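PDB 6R1J: uncharacterized protein, which is probably one component of a tripartite alpha-pore-forming toxin from Aeromonas hydrophila, captured here in its soluble form. Local coordinates for residues A18-F23 / Q35-V40; T97-T102 / D216-V221. The protein carries 3 engineered substitutions. All coordinates share one frame; numbering follows the deposited sequence.

Contact 1 (18-23 / 35-40) and contact 2 (97-102 / 216-221) tie together four different helices of this almost all-helical, elongated chain. Their centres lie 23 Å apart. Contact 1 joins two helices that follow each other in sequence and is only partly buried, with one greasy pair inside and a glutamine amide at its edge, close to a second subunit. Contact 2 also joins successive helices, but at points 114 residues apart, since both are long, and is fully buried; methyl groups of threonines and valines do the touching, and the threonine hydroxyls turn back to carbonyls of their own helix. Each contact has a side chain about 4 Å from a bound sodium ion.

Contact 1 (A18-F23 / Q35-V40); sequences ATIQSF and QNVGEV
The backbones of I20 and Q21 face those of V37 and G38 with CA atoms of I20 and V37 8.2 Å apart, the two helices running roughly antiparallel as arms of an alpha-helical hairpin. After F23 the chain turns back into helix 28-70.

Inside the hairpin, I20 CG2 meets V37 CG2 at 3.9 Å. The I20 torsion (chi1 -72°) sets CG1 beside the backbone N and leaves CG2 pointing across to V37, whose own CG2 sits between its backbone N and carbonyl carbon. The two branches meet at a slant. F207 of helix 163-236 touches both residues, and I113 of helix 78-157 touches V37.

Toward the edge, Q21 bends at chi2 (-59°) and runs past the V37 side chain in the opposite direction. Its NE2 end comes alongside V37 CG2, at 3.7 Å, and near G38 N, but the hydrogen bonds of NE2 go elsewhere: the one to E17 OE2 stays on its own helix and the one to Q34 O spans to helix 28-70. A bound sodium ion lies about 4 Å from the Q21 side chain.

Around the helix end, T19 and S22 also pair with S22 and T19 of the second subunit. Within the chain, S22 OG donates to T19 O over 2.7 Å, in the carbonyl plane and on a lone pair.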
loop_
_atom_site.group_PDB
_atom_site.type_symbol
_atom_site.label_atom_id
_atom_site.label_comp_id
_atom_site.label_asym_id
_atom_site.label_seq_id
_atom_site.Cartn_x
_atom_site.Cartn_y
_atom_site.Cartn_z
ATOM N N ALA A 18 11.082 -17.260 -6.698
ATOM C CA ALA A 18 11.561 -17.992 -5.506
ATOM C C ALA A 18 10.726 -17.563 -4.291
ATOM O O ALA A 18 10.319 -18.391 -3.475
ATOM C CB ALA A 18 13.013 -17.687 -5.267
ATOM N N THR A 19 10.469 -16.264 -4.164
ATOM C CA THR A 19 9.663 -15.742 -3.052
ATOM C C THR A 19 8.212 -16.250 -3.183
ATOM O O THR A 19 7.630 -16.635 -2.139
ATOM C CB THR A 19 9.803 -14.224 -2.967
ATOM O OG1 THR A 19 11.195 -13.985 -2.774
ATOM C CG2 THR A 19 9.045 -13.657 -1.794
ATOM N N ILE A 20 7.667 -16.255 -4.392
ATOM C CA ILE A 20 6.283 -16.740 -4.635
ATOM C C ILE A 20 6.179 -18.213 -4.229
ATOM O O ILE A 20 5.158 -18.574 -3.622
ATOM C CB ILE A 20 5.872 -16.488 -6.084
ATOM C CG1 ILE A 20 5.630 -14.991 -6.320
ATOM C CG2 ILE A 20 4.647 -17.315 -6.420
ATOM C CD1 ILE A 20 5.434 -14.608 -7.753
ATOM N N GLN A 21 7.221 -19.014 -4.447
ATOM C CA GLN A 21 7.136 -20.462 -4.109
ATOM C C GLN A 21 7.189 -20.677 -2.589
ATOM O O GLN A 21 6.759 -21.742 -2.175
ATOM C CB GLN A 21 8.228 -21.283 -4.789
ATOM C CG GLN A 21 8.186 -21.203 -6.303
ATOM C CD GLN A 21 6.904 -21.660 -6.954
ATOM O OE1 GLN A 21 6.008 -22.216 -6.312
ATOM N NE2 GLN A 21 6.781 -21.379 -8.246
ATOM N N SER A 22 7.656 -19.713 -1.785
ATOM C CA SER A 22 7.873 -19.873 -0.342
ATOM C C SER A 22 6.538 -19.856 0.409
ATOM O O SER A 22 6.561 -20.203 1.567
ATOM C CB SER A 22 8.848 -18.841 0.203
ATOM O OG SER A 22 8.222 -17.587 0.348
ATOM N N PHE A 23 5.452 -19.421 -0.223
ATOM C CA PHE A 23 4.137 -19.259 0.419
ATOM C C PHE A 23 3.395 -20.599 0.434
ATOM O O PHE A 23 3.360 -21.286 -0.580
ATOM C CB PHE A 23 3.320 -18.178 -0.287
ATOM C CG PHE A 23 3.729 -16.752 0.049
ATOM C CD1 PHE A 23 4.758 -16.122 -0.640
ATOM C CD2 PHE A 23 3.090 -16.048 1.060
ATOM C CE1 PHE A 23 5.106 -14.807 -0.343
ATOM C CE2 PHE A 23 3.470 -14.749 1.386
ATOM C CZ PHE A 23 4.464 -14.122 0.669
ATOM N N GLN A 35 2.281 -22.302 -9.949
ATOM C CA GLN A 35 2.587 -23.281 -11.023
ATOM C C GLN A 35 2.994 -22.513 -12.290
ATOM O O GLN A 35 3.914 -22.935 -12.954
ATOM C CB GLN A 35 1.384 -24.184 -11.265
ATOM C CG GLN A 35 1.161 -25.135 -10.095
ATOM C CD GLN A 35 2.265 -26.160 -10.042
ATOM O OE1 GLN A 35 2.588 -26.790 -11.056
ATOM N NE2 GLN A 35 2.855 -26.294 -8.866
ATOM N N ASN A 36 2.225 -21.498 -12.659
ATOM C CA ASN A 36 2.470 -20.636 -13.839
ATOM C C ASN A 36 3.887 -20.045 -13.756
ATOM O O ASN A 36 4.645 -20.233 -14.698
ATOM C CB ASN A 36 1.395 -19.552 -13.904
ATOM C CG ASN A 36 1.461 -18.677 -15.128
ATOM O OD1 ASN A 36 2.419 -18.753 -15.893
ATOM N ND2 ASN A 36 0.400 -17.913 -15.353
ATOM N N VAL A 37 4.234 -19.358 -12.667
ATOM C CA VAL A 37 5.562 -18.684 -12.578
ATOM C C VAL A 37 6.666 -19.738 -12.592
ATOM O O VAL A 37 7.749 -19.454 -13.127
ATOM C CB VAL A 37 5.697 -17.735 -11.382
ATOM C CG1 VAL A 37 4.679 -16.621 -11.506
ATOM C CG2 VAL A 37 5.654 -18.394 -10.030
ATOM N N GLY A 38 6.451 -20.884 -11.965
ATOM C CA GLY A 38 7.431 -21.977 -12.045
ATOM C C GLY A 38 7.728 -22.343 -13.489
ATOM O O GLY A 38 8.929 -22.493 -13.818
ATOM N N GLU A 39 6.684 -22.495 -14.307
ATOM C CA GLU A 39 6.788 -22.848 -15.747
ATOM C C GLU A 39 7.430 -21.686 -16.520
ATOM O O GLU A 39 8.118 -21.941 -17.495
ATOM C CB GLU A 39 5.418 -23.127 -16.365
ATOM C CG GLU A 39 4.721 -24.374 -15.843
ATOM C CD GLU A 39 3.214 -24.397 -16.101
ATOM O OE1 GLU A 39 2.652 -23.385 -16.621
ATOM O OE2 GLU A 39 2.578 -25.427 -15.773
ATOM N N VAL A 40 7.141 -20.439 -16.158
ATOM C CA VAL A 40 7.744 -19.259 -16.848
ATOM C C VAL A 40 9.253 -19.287 -16.619
ATOM O O VAL A 40 9.981 -19.109 -17.584
ATOM C CB VAL A 40 7.124 -17.934 -16.369
ATOM C CG1 VAL A 40 7.900 -16.733 -16.846
ATOM C CG2 VAL A 40 5.708 -17.820 -16.867
#

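Contact 2 (T97-T102 / D216-V221); sequences TLTAQT and DRVSKV
L98 O is gripped twice by T102, a residue that also packs against V218 across the contact. T102 OG1 donates to L98 O over 2.6 Å, at 147° to the C=O bond and tilted 32° out of the carbonyl plane. The backbone T102 N reaches L98 O from the other face, at 2.9 Å. Turned back like this, the hydroxyl is satisfied within its own helix, and T102 can offer its methyl to the neighbour: CG2 lies 4.4 Å from V218 CG1.

T99, one turn earlier, does the same. Its OG1 bonds to I95 O, while CG2, anti to the backbone N, projects toward the other helix. There T99 CG2 rests 3.7 Å from V218 O and 4.0 Å from V221 CG1, the T99 and V221 side chains crossing at about a right angle. In return V218 CG1 comes to 3.8 Å of T99 O, so each helix lays a methyl on a backbone carbonyl of the other.

The CA atoms of T99 and V218 are 6.8 Å apart, and the local axes approach to 9.3 Å. With 154° between their directions, the segments pack as antiparallel neighbours in the helical bundle of what is probably an alpha-pore-forming toxin component.

L103, the next residue along helix 78-157, extends the seam by touching V218. Two further helices surround the pair. M51 of helix 28-70 touches T99 and T102, with V48 also on T102. L261 of helix 244-264 packs on V221, and K220 reaches D264, which with T224 binds a sodium ion.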
loop_
_atom_site.group_PDB
_atom_site.type_symbol
_atom_site.label_atom_id
_atom_site.label_comp_id
_atom_site.label_asym_id
_atom_site.label_seq_id
_atom_site.Cartn_x
_atom_site.Cartn_y
_atom_site.Cartn_z
ATOM N N THR A 97 9.225 -14.507 -36.630
ATOM C CA THR A 97 8.304 -15.586 -36.183
ATOM C C THR A 97 8.602 -15.933 -34.728
ATOM O O THR A 97 7.638 -15.905 -33.924
ATOM C CB THR A 97 8.313 -16.780 -37.153
ATOM O OG1 THR A 97 7.700 -16.257 -38.335
ATOM C CG2 THR A 97 7.529 -17.973 -36.661
ATOM N N LEU A 98 9.874 -16.186 -34.390
ATOM C CA LEU A 98 10.307 -16.565 -33.026
ATOM C C LEU A 98 9.960 -15.434 -32.043
ATOM O O LEU A 98 9.554 -15.707 -30.876
ATOM C CB LEU A 98 11.808 -16.849 -33.041
ATOM C CG LEU A 98 12.376 -17.398 -31.728
ATOM C CD1 LEU A 98 11.816 -18.776 -31.401
ATOM C CD2 LEU A 98 13.892 -17.452 -31.758
ATOM N N THR A 99 10.091 -14.189 -32.484
ATOM C CA THR A 99 9.760 -13.017 -31.645
ATOM C C THR A 99 8.246 -13.011 -31.377
ATOM O O THR A 99 7.859 -12.895 -30.199
ATOM C CB THR A 99 10.256 -11.729 -32.292
ATOM O OG1 THR A 99 11.656 -11.878 -32.562
ATOM C CG2 THR A 99 10.008 -10.543 -31.389
ATOM N N ALA A 100 7.415 -13.100 -32.414
ATOM C CA ALA A 100 5.934 -13.143 -32.297
ATOM C C ALA A 100 5.511 -14.297 -31.356
ATOM O O ALA A 100 4.633 -14.097 -30.477
ATOM C CB ALA A 100 5.310 -13.271 -33.683
ATOM N N GLN A 101 6.112 -15.467 -31.510
ATOM C CA GLN A 101 5.846 -16.662 -30.664
ATOM C C GLN A 101 6.220 -16.379 -29.218
ATOM O O GLN A 101 5.448 -16.744 -28.285
ATOM C CB GLN A 101 6.652 -17.857 -31.174
ATOM C CG GLN A 101 6.132 -18.333 -32.515
ATOM C CD GLN A 101 6.908 -19.491 -33.094
ATOM O OE1 GLN A 101 8.029 -19.807 -32.676
ATOM N NE2 GLN A 101 6.290 -20.128 -34.078
ATOM N N THR A 102 7.388 -15.773 -29.018
ATOM C CA THR A 102 7.862 -15.432 -27.675
ATOM C C THR A 102 6.882 -14.437 -27.054
ATOM O O THR A 102 6.586 -14.590 -25.859
ATOM C CB THR A 102 9.282 -14.858 -27.692
ATOM O OG1 THR A 102 10.117 -15.810 -28.353
ATOM C CG2 THR A 102 9.796 -14.585 -26.298
ATOM N N ASP A 216 6.878 -5.751 -22.999
ATOM C CA ASP A 216 6.978 -4.476 -23.748
ATOM C C ASP A 216 8.279 -4.472 -24.593
ATOM O O ASP A 216 8.238 -4.005 -25.701
ATOM C CB ASP A 216 6.911 -3.263 -22.820
ATOM C CG ASP A 216 5.577 -3.055 -22.108
ATOM O OD1 ASP A 216 4.547 -3.671 -22.532
ATOM O OD2 ASP A 216 5.593 -2.333 -21.109
ATOM N N ARG A 217 9.356 -5.046 -24.098
ATOM C CA ARG A 217 10.660 -5.033 -24.822
ATOM C C ARG A 217 10.619 -6.076 -25.934
ATOM O O ARG A 217 11.088 -5.780 -27.025
ATOM C CB ARG A 217 11.835 -5.315 -23.884
ATOM C CG ARG A 217 13.190 -5.299 -24.582
ATOM C CD ARG A 217 13.404 -4.072 -25.472
ATOM N NE ARG A 217 13.271 -2.817 -24.735
ATOM C CZ ARG A 217 14.285 -2.099 -24.198
ATOM N NH1 ARG A 217 14.026 -0.976 -23.558
ATOM N NH2 ARG A 217 15.548 -2.465 -24.335
ATOM N N VAL A 218 10.009 -7.245 -25.689
ATOM C CA VAL A 218 9.842 -8.241 -26.774
ATOM C C VAL A 218 8.977 -7.618 -27.853
ATOM O O VAL A 218 9.266 -7.764 -29.066
ATOM C CB VAL A 218 9.260 -9.566 -26.272
ATOM C CG1 VAL A 218 8.941 -10.465 -27.437
ATOM C CG2 VAL A 218 10.219 -10.254 -25.324
ATOM N N SER A 219 7.924 -6.915 -27.448
ATOM C CA SER A 219 7.009 -6.300 -28.417
ATOM C C SER A 219 7.777 -5.203 -29.191
ATOM O O SER A 219 7.609 -5.104 -30.426
ATOM C CB SER A 219 5.762 -5.771 -27.736
ATOM O OG SER A 219 5.020 -5.000 -28.638
ATOM N N LYS A 220 8.628 -4.437 -28.511
ATOM C CA LYS A 220 9.412 -3.345 -29.178
ATOM C C LYS A 220 10.329 -3.999 -30.212
ATOM O O LYS A 220 10.336 -3.566 -31.347
ATOM C CB LYS A 220 10.145 -2.507 -28.122
ATOM C CG LYS A 220 10.824 -1.270 -28.698
ATOM C CD LYS A 220 11.461 -0.344 -27.684
ATOM C CE LYS A 220 11.845 0.990 -28.330
ATOM N NZ LYS A 220 12.643 0.810 -29.580
ATOM N N VAL A 221 10.945 -5.129 -29.871
ATOM C CA VAL A 221 11.849 -5.866 -30.793
ATOM C C VAL A 221 11.065 -6.293 -32.045
ATOM O O VAL A 221 11.570 -6.096 -33.168
ATOM C CB VAL A 221 12.553 -7.012 -30.058
ATOM C CG1 VAL A 221 13.077 -8.062 -31.002
ATOM C CG2 VAL A 221 13.656 -6.480 -29.142
#